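Local coordinates for Baccell_00875 (Bacteroides cellulosilyticus DSM 14838, PDB 5NO8), which probably acts as a polysaccharide lyase that removes L-rhamnose caps from glucuronic acid on complex arabinogalactan proteins, at residues H598-R603 / Y676-D681; C657-P662 / K669-D674; T609-W614 / N645-F650. All blocks are in the same frame, centred on the assembly; numbering follows the deposited sequence.

Going from the N terminus, the chain leaves helix 596-600 through 598-603, which opens contact 1. The 609-614 loop then opens contact 3. Helices 615-629 and 632-644 follow, and 645-650 closes contact 3, joining the loops that flank this helix pair. In series after it, 657-662 pairs with 669-674 to close contact 2, the edge of a small sheet. Last, 676-681 closes contact 1, tying the loop after helix 596-600 to the end of strand 672-677. The other two loops both lie within it and none cross. Hydrogen bonds of Asp674 with Lys602, of Tyr659 with Phe610 and of Asp679 with Tyr613 join the three.

Contact 1: residues H598-R603 / Y676-D681; sequences HWFGKR and YANDQD
Lys602 has CG anti to its backbone N (chi1 -168°) and an extended chain beyond, while Tyr676 has CG beside its own N. With these torsions the two side chains cross at about a right angle. The loop after helix 596-600 here packs against the end of strand 672-677, in the four-stranded antiparallel sheet with 369-370, 375-376 and 659-660. The meeting is a CH-pi contact. Lys602 CB sits over the centre of the Tyr676 ring, 3.6 Å from the centroid. CG and CD continue across the same ring, with Lys602 CD 3.7 Å from Tyr676 CE1. The ammonium group runs on past it to salt bridges with Glu372 and Asp370.

Further along, Asn678 has CG anti to its backbone N, which carries its amide to the carbonyl of Phe600. Asn678 ND2 donates to Phe600 O at 3.0 Å and meets a lone pair in the carbonyl plane. The other end of the amide, OD1, accepts from Arg395. Both ends are thus used and the group's rotation is fixed.

Asp679 takes the crowded first torsion (chi1 47°), with CG between N and the carbonyl carbon. Its carboxylate lies nearly flat on the Phe600 ring, the planes 20° apart. A hydrogen bond with Tyr613 OH probably eases the charge held there. Asp679 OD2 stands over the rim of that face, 3.3 Å from Phe600 CD2.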
loop_
_atom_site.group_PDB
_atom_site.type_symbol
_atom_site.label_atom_id
_atom_site.label_comp_id
_atom_site.label_asym_id
_atom_site.label_seq_id
_atom_site.Cartn_x
_atom_site.Cartn_y
_atom_site.Cartn_z
ATOM N N HIS A 598 -4.700 -11.541 4.027
ATOM C CA HIS A 598 -5.273 -12.465 4.990
ATOM C C HIS A 598 -6.770 -12.689 4.723
ATOM O O HIS A 598 -7.226 -13.826 4.598
ATOM C CB HIS A 598 -5.106 -11.979 6.436
ATOM C CG HIS A 598 -5.660 -12.952 7.429
ATOM N ND1 HIS A 598 -5.018 -14.132 7.750
ATOM C CD2 HIS A 598 -6.842 -12.972 8.098
ATOM C CE1 HIS A 598 -5.767 -14.819 8.602
ATOM N NE2 HIS A 598 -6.878 -14.134 8.831
ATOM N N TRP A 599 -7.508 -11.596 4.659
ATOM C CA TRP A 599 -8.983 -11.647 4.612
ATOM C C TRP A 599 -9.515 -12.064 3.243
ATOM O O TRP A 599 -10.586 -12.651 3.163
ATOM C CB TRP A 599 -9.583 -10.298 5.001
ATOM C CG TRP A 599 -9.131 -9.820 6.334
ATOM C CD1 TRP A 599 -8.270 -8.782 6.591
ATOM C CD2 TRP A 599 -9.501 -10.364 7.603
ATOM N NE1 TRP A 599 -8.073 -8.660 7.943
ATOM C CE2 TRP A 599 -8.822 -9.607 8.594
ATOM C CE3 TRP A 599 -10.346 -11.417 8.003
ATOM C CZ2 TRP A 599 -8.952 -9.875 9.973
ATOM C CZ3 TRP A 599 -10.479 -11.689 9.381
ATOM C CH2 TRP A 599 -9.777 -10.919 10.347
ATOM N N PHE A 600 -8.778 -11.747 2.178
ATOM C CA PHE A 600 -9.250 -11.961 0.796
ATOM C C PHE A 600 -8.485 -12.991 -0.028
ATOM O O PHE A 600 -9.028 -13.532 -0.989
ATOM C CB PHE A 600 -9.285 -10.613 0.082
ATOM C CG PHE A 600 -10.280 -9.665 0.674
ATOM C CD1 PHE A 600 -9.940 -8.842 1.734
ATOM C CD2 PHE A 600 -11.591 -9.632 0.206
ATOM C CE1 PHE A 600 -10.871 -7.986 2.296
ATOM C CE2 PHE A 600 -12.518 -8.778 0.764
ATOM C CZ PHE A 600 -12.165 -7.966 1.823
ATOM N N GLY A 601 -7.249 -13.303 0.348
ATOM C CA GLY A 601 -6.384 -14.129 -0.486
ATOM C C GLY A 601 -6.466 -15.601 -0.181
ATOM O O GLY A 601 -6.885 -16.001 0.923
ATOM N N LYS A 602 -6.036 -16.407 -1.141
ATOM C CA LYS A 602 -5.862 -17.833 -0.938
ATOM C C LYS A 602 -4.808 -18.168 0.127
ATOM O O LYS A 602 -4.986 -19.114 0.898
ATOM C CB LYS A 602 -5.430 -18.527 -2.231
ATOM C CG LYS A 602 -5.530 -20.047 -2.119
ATOM C CD LYS A 602 -5.301 -20.710 -3.459
ATOM C CE LYS A 602 -5.631 -22.190 -3.433
ATOM N NZ LYS A 602 -5.080 -22.845 -4.653
ATOM N N ARG A 603 -3.703 -17.424 0.139
ATOM C CA ARG A 603 -2.574 -17.736 1.038
ATOM C C ARG A 603 -2.765 -17.212 2.462
ATOM O O ARG A 603 -1.954 -17.545 3.354
ATOM C CB ARG A 603 -1.285 -17.175 0.462
ATOM C CG ARG A 603 -0.883 -17.772 -0.877
ATOM C CD ARG A 603 -0.502 -19.236 -0.822
ATOM N NE ARG A 603 -0.142 -19.670 -2.178
ATOM C CZ ARG A 603 1.005 -19.382 -2.809
ATOM N NH1 ARG A 603 1.982 -18.682 -2.209
ATOM N NH2 ARG A 603 1.188 -19.821 -4.052
ATOM N N TYR A 676 -5.695 -15.884 -5.853
ATOM C CA TYR A 676 -7.113 -15.592 -6.052
ATOM C C TYR A 676 -7.282 -14.281 -6.789
ATOM O O TYR A 676 -6.657 -13.288 -6.427
ATOM C CB TYR A 676 -7.913 -15.466 -4.734
ATOM C CG TYR A 676 -8.337 -16.763 -4.055
ATOM C CD1 TYR A 676 -8.180 -18.014 -4.663
ATOM C CD2 TYR A 676 -8.933 -16.725 -2.791
ATOM C CE1 TYR A 676 -8.599 -19.190 -4.029
ATOM C CE2 TYR A 676 -9.341 -17.899 -2.150
ATOM C CZ TYR A 676 -9.157 -19.117 -2.769
ATOM O OH TYR A 676 -9.538 -20.292 -2.153
ATOM N N ALA A 677 -8.171 -14.274 -7.778
ATOM C CA ALA A 677 -8.823 -13.031 -8.203
ATOM C C ALA A 677 -10.077 -12.910 -7.342
ATOM O O ALA A 677 -10.961 -13.785 -7.366
ATOM C CB ALA A 677 -9.189 -13.074 -9.664
ATOM N N ASN A 678 -10.123 -11.861 -6.544
ATOM C CA ASN A 678 -11.206 -11.643 -5.635
ATOM C C ASN A 678 -11.827 -10.290 -5.933
ATOM O O ASN A 678 -12.753 -10.212 -6.751
ATOM C CB ASN A 678 -10.684 -11.855 -4.185
ATOM C CG ASN A 678 -11.785 -11.800 -3.163
ATOM O OD1 ASN A 678 -12.762 -11.105 -3.378
ATOM N ND2 ASN A 678 -11.637 -12.536 -2.029
ATOM N N ASP A 679 -11.315 -9.221 -5.337
ATOM C CA ASP A 679 -11.947 -7.913 -5.351
ATOM C C ASP A 679 -11.174 -6.788 -6.083
ATOM O O ASP A 679 -11.615 -5.646 -6.124
ATOM C CB ASP A 679 -12.303 -7.484 -3.886
ATOM C CG ASP A 679 -11.170 -7.695 -2.863
ATOM O OD1 ASP A 679 -10.214 -8.504 -3.067
ATOM O OD2 ASP A 679 -11.245 -7.002 -1.806
ATOM N N GLN A 680 -10.026 -7.129 -6.659
ATOM C CA GLN A 680 -9.096 -6.163 -7.248
ATOM C C GLN A 680 -9.608 -5.424 -8.472
ATOM O O GLN A 680 -8.987 -4.445 -8.864
ATOM C CB GLN A 680 -7.736 -6.812 -7.614
ATOM C CG GLN A 680 -7.776 -7.767 -8.812
ATOM C CD GLN A 680 -8.712 -8.932 -8.616
ATOM O OE1 GLN A 680 -9.608 -9.247 -9.477
ATOM N NE2 GLN A 680 -8.533 -9.600 -7.505
ATOM N N ASP A 681 -10.722 -5.844 -9.051
ATOM C CA ASP A 681 -11.196 -5.179 -10.273
ATOM C C ASP A 681 -11.646 -3.745 -10.026
ATOM O O ASP A 681 -11.673 -2.938 -10.949
ATOM C CB ASP A 681 -12.218 -6.047 -10.977
ATOM C CG ASP A 681 -11.588 -7.326 -11.474
ATOM O OD1 ASP A 681 -10.537 -7.239 -12.158
ATOM O OD2 ASP A 681 -12.070 -8.422 -11.152
#

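Contact 2: residues C657-P662 / K669-D674; sequences CAYMYP and KAEFYD
A G1 beta bulge breaks the antiparallel pairing of strand 659-660, outermost in its four-stranded sheet, with its neighbour 672-677. Glu671 and Phe672 both face Met660, and Glu671 takes the left-handed backbone conformation (phi 56°, psi 53°). The tight part lies beyond the bulge. Met660 N donates to Phe672 O at 2.8 Å, and Asp674 N donates almost straight to Ala658 O at 2.9 Å. Tyr659 and Tyr673 form the non-hydrogen-bonded pair between these bonds. Their rings make an edge-to-face stack, planes 57° apart, with Tyr659 CD1 3.4 Å above the centre of the Tyr673 ring. On the other sheet face, Met660 CG lies over the Phe672 ring, 3.7 Å from Phe672 CZ.

The bulge end is looser and wetter. Glu671 N bonds only weakly to Met660 O, and Phe672 N reaches the same oxygen at 3.3 Å. One water lies within bonding distance of Tyr659 OH, Tyr661 O and Glu671 OE2. A second links Tyr659 OH to Glu671 O. Lys669 NZ forms a salt bridge with Glu671 OE1 at 2.8 Å. Backbone bonds and aromatic packing thus hold the strands, and water bridges them at the bulge, where the second strand carries its own ion pair.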
loop_
_atom_site.group_PDB
_atom_site.type_symbol
_atom_site.label_atom_id
_atom_site.label_comp_id
_atom_site.label_asym_id
_atom_site.label_seq_id
_atom_site.Cartn_x
_atom_site.Cartn_y
_atom_site.Cartn_z
ATOM N N CYS A 657 -5.632 -10.550 -6.207
ATOM C CA CYS A 657 -6.196 -9.712 -5.150
ATOM C C CYS A 657 -5.177 -8.955 -4.309
ATOM O O CYS A 657 -5.571 -8.032 -3.608
ATOM C CB CYS A 657 -7.130 -10.525 -4.240
ATOM S SG CYS A 657 -6.307 -11.745 -3.236
ATOM N N ALA A 658 -3.890 -9.318 -4.380
ATOM C CA ALA A 658 -2.848 -8.623 -3.608
ATOM C C ALA A 658 -1.446 -9.099 -3.985
ATOM O O ALA A 658 -1.255 -10.278 -4.244
ATOM C CB ALA A 658 -3.051 -8.883 -2.114
ATOM N N TYR A 659 -0.499 -8.167 -4.014
ATOM C CA TYR A 659 0.895 -8.498 -4.120
ATOM C C TYR A 659 1.475 -8.427 -2.697
ATOM O O TYR A 659 1.558 -7.359 -2.119
ATOM C CB TYR A 659 1.668 -7.545 -5.028
ATOM C CG TYR A 659 3.106 -7.975 -5.181
ATOM C CD1 TYR A 659 3.434 -9.093 -5.956
ATOM C CD2 TYR A 659 4.126 -7.354 -4.465
ATOM C CE1 TYR A 659 4.744 -9.554 -6.062
ATOM C CE2 TYR A 659 5.438 -7.805 -4.565
ATOM C CZ TYR A 659 5.745 -8.904 -5.372
ATOM O OH TYR A 659 7.049 -9.338 -5.488
ATOM N N MET A 660 1.920 -9.562 -2.184
ATOM C CA MET A 660 2.542 -9.645 -0.860
ATOM C C MET A 660 4.004 -9.224 -1.029
ATOM O O MET A 660 4.798 -9.948 -1.610
ATOM C CB MET A 660 2.423 -11.066 -0.278
ATOM C CG MET A 660 1.005 -11.624 -0.213
ATOM S SD MET A 660 -0.103 -10.538 0.674
ATOM C CE MET A 660 0.739 -10.272 2.230
ATOM N N TYR A 661 4.348 -8.054 -0.503
ATOM C CA TYR A 661 5.559 -7.336 -0.892
ATOM C C TYR A 661 6.882 -7.704 -0.167
ATOM O O TYR A 661 7.922 -7.807 -0.829
ATOM C CB TYR A 661 5.310 -5.821 -0.835
ATOM C CG TYR A 661 6.446 -5.014 -1.378
ATOM C CD1 TYR A 661 6.564 -4.764 -2.748
ATOM C CD2 TYR A 661 7.445 -4.525 -0.543
ATOM C CE1 TYR A 661 7.647 -4.060 -3.248
ATOM C CE2 TYR A 661 8.522 -3.809 -1.039
ATOM C CZ TYR A 661 8.610 -3.582 -2.390
ATOM O OH TYR A 661 9.673 -2.894 -2.875
ATOM N N PRO A 662 6.858 -7.834 1.168
ATOM C CA PRO A 662 8.139 -8.068 1.854
ATOM C C PRO A 662 8.825 -9.357 1.445
ATOM O O PRO A 662 8.195 -10.245 0.886
ATOM C CB PRO A 662 7.754 -8.127 3.336
ATOM C CG PRO A 662 6.436 -7.449 3.417
ATOM C CD PRO A 662 5.742 -7.775 2.124
ATOM N N LYS A 669 8.086 -17.229 2.931
ATOM C CA LYS A 669 8.465 -16.491 1.726
ATOM C C LYS A 669 7.290 -15.721 1.151
ATOM O O LYS A 669 6.199 -16.296 0.987
ATOM C CB LYS A 669 8.993 -17.456 0.661
ATOM C CG LYS A 669 9.591 -16.737 -0.560
ATOM C CD LYS A 669 10.850 -15.977 -0.204
ATOM C CE LYS A 669 11.400 -15.121 -1.333
ATOM N NZ LYS A 669 10.844 -13.732 -1.264
ATOM N N ALA A 670 7.477 -14.425 0.903
ATOM C CA ALA A 670 6.445 -13.615 0.263
ATOM C C ALA A 670 6.931 -13.218 -1.144
ATOM O O ALA A 670 7.427 -14.104 -1.865
ATOM C CB ALA A 670 6.031 -12.449 1.155
ATOM N N GLU A 671 6.792 -11.962 -1.540
ATOM C CA GLU A 671 7.111 -11.523 -2.922
ATOM C C GLU A 671 6.316 -12.334 -3.952
ATOM O O GLU A 671 6.877 -12.885 -4.904
ATOM C CB GLU A 671 8.612 -11.542 -3.192
ATOM C CG GLU A 671 9.367 -10.736 -2.158
ATOM C CD GLU A 671 10.792 -10.435 -2.531
ATOM O OE1 GLU A 671 11.661 -11.292 -2.257
ATOM O OE2 GLU A 671 11.028 -9.382 -3.144
ATOM N N PHE A 672 5.007 -12.388 -3.781
ATOM C CA PHE A 672 4.165 -13.092 -4.745
ATOM C C PHE A 672 2.803 -12.411 -4.876
ATOM O O PHE A 672 2.342 -11.711 -3.974
ATOM C CB PHE A 672 3.993 -14.580 -4.357
ATOM C CG PHE A 672 3.234 -14.789 -3.083
ATOM C CD1 PHE A 672 1.862 -14.751 -3.059
ATOM C CD2 PHE A 672 3.900 -15.053 -1.905
ATOM C CE1 PHE A 672 1.152 -14.910 -1.885
ATOM C CE2 PHE A 672 3.200 -15.235 -0.731
ATOM C CZ PHE A 672 1.825 -15.165 -0.707
ATOM N N TYR A 673 2.176 -12.653 -6.025
ATOM C CA TYR A 673 0.774 -12.290 -6.261
ATOM C C TYR A 673 -0.079 -13.404 -5.720
ATOM O O TYR A 673 0.104 -14.579 -6.087
ATOM C CB TYR A 673 0.506 -12.103 -7.784
ATOM C CG TYR A 673 1.145 -10.877 -8.330
ATOM C CD1 TYR A 673 0.567 -9.643 -8.148
ATOM C CD2 TYR A 673 2.354 -10.939 -9.021
ATOM C CE1 TYR A 673 1.170 -8.482 -8.618
ATOM C CE2 TYR A 673 2.964 -9.776 -9.485
ATOM C CZ TYR A 673 2.349 -8.555 -9.296
ATOM O OH TYR A 673 2.928 -7.394 -9.746
ATOM N N ASP A 674 -1.006 -13.063 -4.835
ATOM C CA ASP A 674 -1.927 -14.069 -4.333
ATOM C C ASP A 674 -2.718 -14.699 -5.487
ATOM O O ASP A 674 -3.145 -13.982 -6.397
ATOM C CB ASP A 674 -2.879 -13.490 -3.311
ATOM C CG ASP A 674 -3.641 -14.574 -2.586
ATOM O OD1 ASP A 674 -4.650 -15.044 -3.163
ATOM O OD2 ASP A 674 -3.161 -14.983 -1.492
HETATM O O HOH W 1 8.681 -7.778 -3.615
HETATM O O HOH W 2 7.810 -11.086 -7.304
#

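Contact 3: residues T609-W614 / N645-F650; sequences TFPHYW and NLCLFF
Pro611 is the main bump of this contact, and it fits a hollow lined by Asn645, Cys647 and Leu648. The hollow belongs to the turn after helix 632-644, which runs into a short 3-10 segment at 646-648. CG and CD of the proline ring press on the sulfur, with Pro611 CG 3.4 Å from Cys647 SG. Cys647 holds SG in the crowded position between its N and carbonyl carbon (chi1 68°).

At the CB side of the ring, the Asn645 side chain runs antiparallel alongside Pro611. Its OD1 reaches in between the proline and the Tyr613 backbone, 3.5 Å from Pro611 CB and 3.4 Å from Tyr613 CA. Asn645 ND2 is held by Ser615 OG and Val641 O, which fixes the amide.

Leu648 is the answering bump from the 3-10 side. Its forked end enters the notch between Pro611 and Tyr613. Leu648 CD2 lies 3.8 Å from Pro611 O, and Leu648 CD1 lies 4.2 Å from Tyr613 CB. The Tyr613 ring then leads away from the contact, its hydroxyl toward Asp679. Its CD2 edge covers a face of His612 and its CE1 lies over the centre of Trp614.

No hydrogen bond crosses between the two segments. Pro611 O is buried here without a polar partner in the model. Between the segments the contact is therefore one of shape and apolar packing. The bond of Asn645 ND2 with Ser615, at the start of helix 615-629, adds a polar tie just beyond them.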
loop_
_atom_site.group_PDB
_atom_site.type_symbol
_atom_site.label_atom_id
_atom_site.label_comp_id
_atom_site.label_asym_id
_atom_site.label_seq_id
_atom_site.Cartn_x
_atom_site.Cartn_y
_atom_site.Cartn_z
ATOM N N THR A 609 0.833 -5.288 1.476
ATOM C CA THR A 609 0.303 -5.584 0.158
ATOM C C THR A 609 0.583 -4.315 -0.631
ATOM O O THR A 609 0.045 -3.234 -0.318
ATOM C CB THR A 609 -1.227 -5.804 0.221
ATOM O OG1 THR A 609 -1.809 -4.676 0.900
ATOM C CG2 THR A 609 -1.539 -7.010 0.975
ATOM N N PHE A 610 1.478 -4.411 -1.608
ATOM C CA PHE A 610 1.871 -3.275 -2.405
ATOM C C PHE A 610 1.936 -3.688 -3.873
ATOM O O PHE A 610 2.896 -4.342 -4.260
ATOM C CB PHE A 610 3.252 -2.801 -2.005
ATOM C CG PHE A 610 3.311 -1.947 -0.779
ATOM C CD1 PHE A 610 2.739 -0.680 -0.753
ATOM C CD2 PHE A 610 4.103 -2.333 0.303
ATOM C CE1 PHE A 610 2.899 0.156 0.341
ATOM C CE2 PHE A 610 4.234 -1.519 1.410
ATOM C CZ PHE A 610 3.640 -0.275 1.436
ATOM N N PRO A 611 0.957 -3.337 -4.704
ATOM C CA PRO A 611 -0.222 -2.577 -4.357
ATOM C C PRO A 611 -1.342 -3.458 -3.895
ATOM O O PRO A 611 -1.365 -4.675 -4.166
ATOM C CB PRO A 611 -0.567 -1.877 -5.674
ATOM C CG PRO A 611 -0.133 -2.836 -6.718
ATOM C CD PRO A 611 1.007 -3.634 -6.148
ATOM N N HIS A 612 -2.211 -2.856 -3.084
ATOM C CA HIS A 612 -3.526 -3.352 -2.901
ATOM C C HIS A 612 -4.441 -2.367 -3.602
ATOM O O HIS A 612 -4.279 -1.179 -3.497
ATOM C CB HIS A 612 -3.896 -3.435 -1.440
ATOM C CG HIS A 612 -5.257 -3.985 -1.227
ATOM N ND1 HIS A 612 -6.350 -3.182 -1.012
ATOM C CD2 HIS A 612 -5.725 -5.254 -1.303
ATOM C CE1 HIS A 612 -7.424 -3.944 -0.896
ATOM N NE2 HIS A 612 -7.066 -5.203 -1.062
ATOM N N TYR A 613 -5.462 -2.889 -4.248
ATOM C CA TYR A 613 -6.326 -2.081 -5.123
ATOM C C TYR A 613 -7.021 -0.889 -4.459
ATOM O O TYR A 613 -7.306 0.097 -5.135
ATOM C CB TYR A 613 -7.351 -2.967 -5.808
ATOM C CG TYR A 613 -8.453 -3.421 -4.909
ATOM C CD1 TYR A 613 -9.600 -2.656 -4.779
ATOM C CD2 TYR A 613 -8.379 -4.609 -4.221
ATOM C CE1 TYR A 613 -10.642 -3.060 -3.998
ATOM C CE2 TYR A 613 -9.428 -5.020 -3.412
ATOM C CZ TYR A 613 -10.546 -4.214 -3.291
ATOM O OH TYR A 613 -11.632 -4.575 -2.525
ATOM N N TRP A 614 -7.305 -0.932 -3.143
ATOM C CA TRP A 614 -7.889 0.282 -2.539
ATOM C C TRP A 614 -6.936 1.477 -2.503
ATOM O O TRP A 614 -7.373 2.616 -2.320
ATOM C CB TRP A 614 -8.499 0.049 -1.170
ATOM C CG TRP A 614 -9.782 -0.702 -1.104
ATOM C CD1 TRP A 614 -10.067 -1.650 -0.203
ATOM C CD2 TRP A 614 -10.983 -0.551 -1.906
ATOM N NE1 TRP A 614 -11.332 -2.125 -0.377
ATOM C CE2 TRP A 614 -11.917 -1.465 -1.417
ATOM C CE3 TRP A 614 -11.331 0.235 -3.013
ATOM C CZ2 TRP A 614 -13.197 -1.620 -1.985
ATOM C CZ3 TRP A 614 -12.587 0.077 -3.574
ATOM C CH2 TRP A 614 -13.500 -0.818 -3.057
ATOM N N ASN A 645 -1.259 0.295 -10.204
ATOM C CA ASN A 645 -2.070 -0.838 -9.871
ATOM C C ASN A 645 -2.324 -1.782 -11.044
ATOM O O ASN A 645 -2.890 -2.849 -10.873
ATOM C CB ASN A 645 -3.376 -0.400 -9.220
ATOM C CG ASN A 645 -3.225 -0.061 -7.768
ATOM O OD1 ASN A 645 -3.671 -0.833 -6.914
ATOM N ND2 ASN A 645 -2.644 1.097 -7.469
ATOM N N LEU A 646 -1.883 -1.425 -12.238
ATOM C CA LEU A 646 -2.026 -2.333 -13.372
ATOM C C LEU A 646 -1.250 -3.614 -13.223
ATOM O O LEU A 646 -1.553 -4.578 -13.915
ATOM C CB LEU A 646 -1.642 -1.667 -14.693
ATOM C CG LEU A 646 -2.551 -0.529 -15.139
ATOM C CD1 LEU A 646 -1.917 0.147 -16.336
ATOM C CD2 LEU A 646 -3.952 -1.035 -15.446
ATOM N N CYS A 647 -0.262 -3.658 -12.319
ATOM C CA CYS A 647 0.487 -4.891 -12.107
ATOM C C CYS A 647 -0.350 -6.040 -11.553
ATOM O O CYS A 647 0.067 -7.182 -11.645
ATOM C CB CYS A 647 1.700 -4.653 -11.240
ATOM S SG CYS A 647 1.278 -4.242 -9.530
ATOM N N LEU A 648 -1.555 -5.756 -11.061
ATOM C CA LEU A 648 -2.448 -6.803 -10.538
ATOM C C LEU A 648 -3.174 -7.585 -11.632
ATOM O O LEU A 648 -3.913 -8.512 -11.333
ATOM C CB LEU A 648 -3.469 -6.168 -9.604
ATOM C CG LEU A 648 -2.921 -5.472 -8.357
ATOM C CD1 LEU A 648 -4.005 -4.586 -7.767
ATOM C CD2 LEU A 648 -2.387 -6.472 -7.347
ATOM N N PHE A 649 -2.992 -7.185 -12.891
ATOM C CA PHE A 649 -3.705 -7.739 -14.046
ATOM C C PHE A 649 -2.680 -8.276 -15.021
ATOM O O PHE A 649 -1.696 -7.584 -15.339
ATOM C CB PHE A 649 -4.556 -6.622 -14.680
ATOM C CG PHE A 649 -5.487 -6.010 -13.690
ATOM C CD1 PHE A 649 -6.700 -6.625 -13.405
ATOM C CD2 PHE A 649 -5.120 -4.878 -12.978
ATOM C CE1 PHE A 649 -7.527 -6.119 -12.407
ATOM C CE2 PHE A 649 -5.957 -4.364 -11.988
ATOM C CZ PHE A 649 -7.161 -4.992 -11.713
ATOM N N PHE A 650 -2.896 -9.511 -15.445
ATOM C CA PHE A 650 -1.943 -10.239 -16.254
ATOM C C PHE A 650 -2.382 -10.349 -17.715
ATOM O O PHE A 650 -3.571 -10.163 -18.050
ATOM C CB PHE A 650 -1.711 -11.616 -15.613
ATOM C CG PHE A 650 -1.423 -11.529 -14.124
ATOM C CD1 PHE A 650 -0.401 -10.695 -13.657
ATOM C CD2 PHE A 650 -2.222 -12.180 -13.214
ATOM C CE1 PHE A 650 -0.154 -10.570 -12.296
ATOM C CE2 PHE A 650 -1.981 -12.076 -11.851
ATOM C CZ PHE A 650 -0.945 -11.253 -11.396
#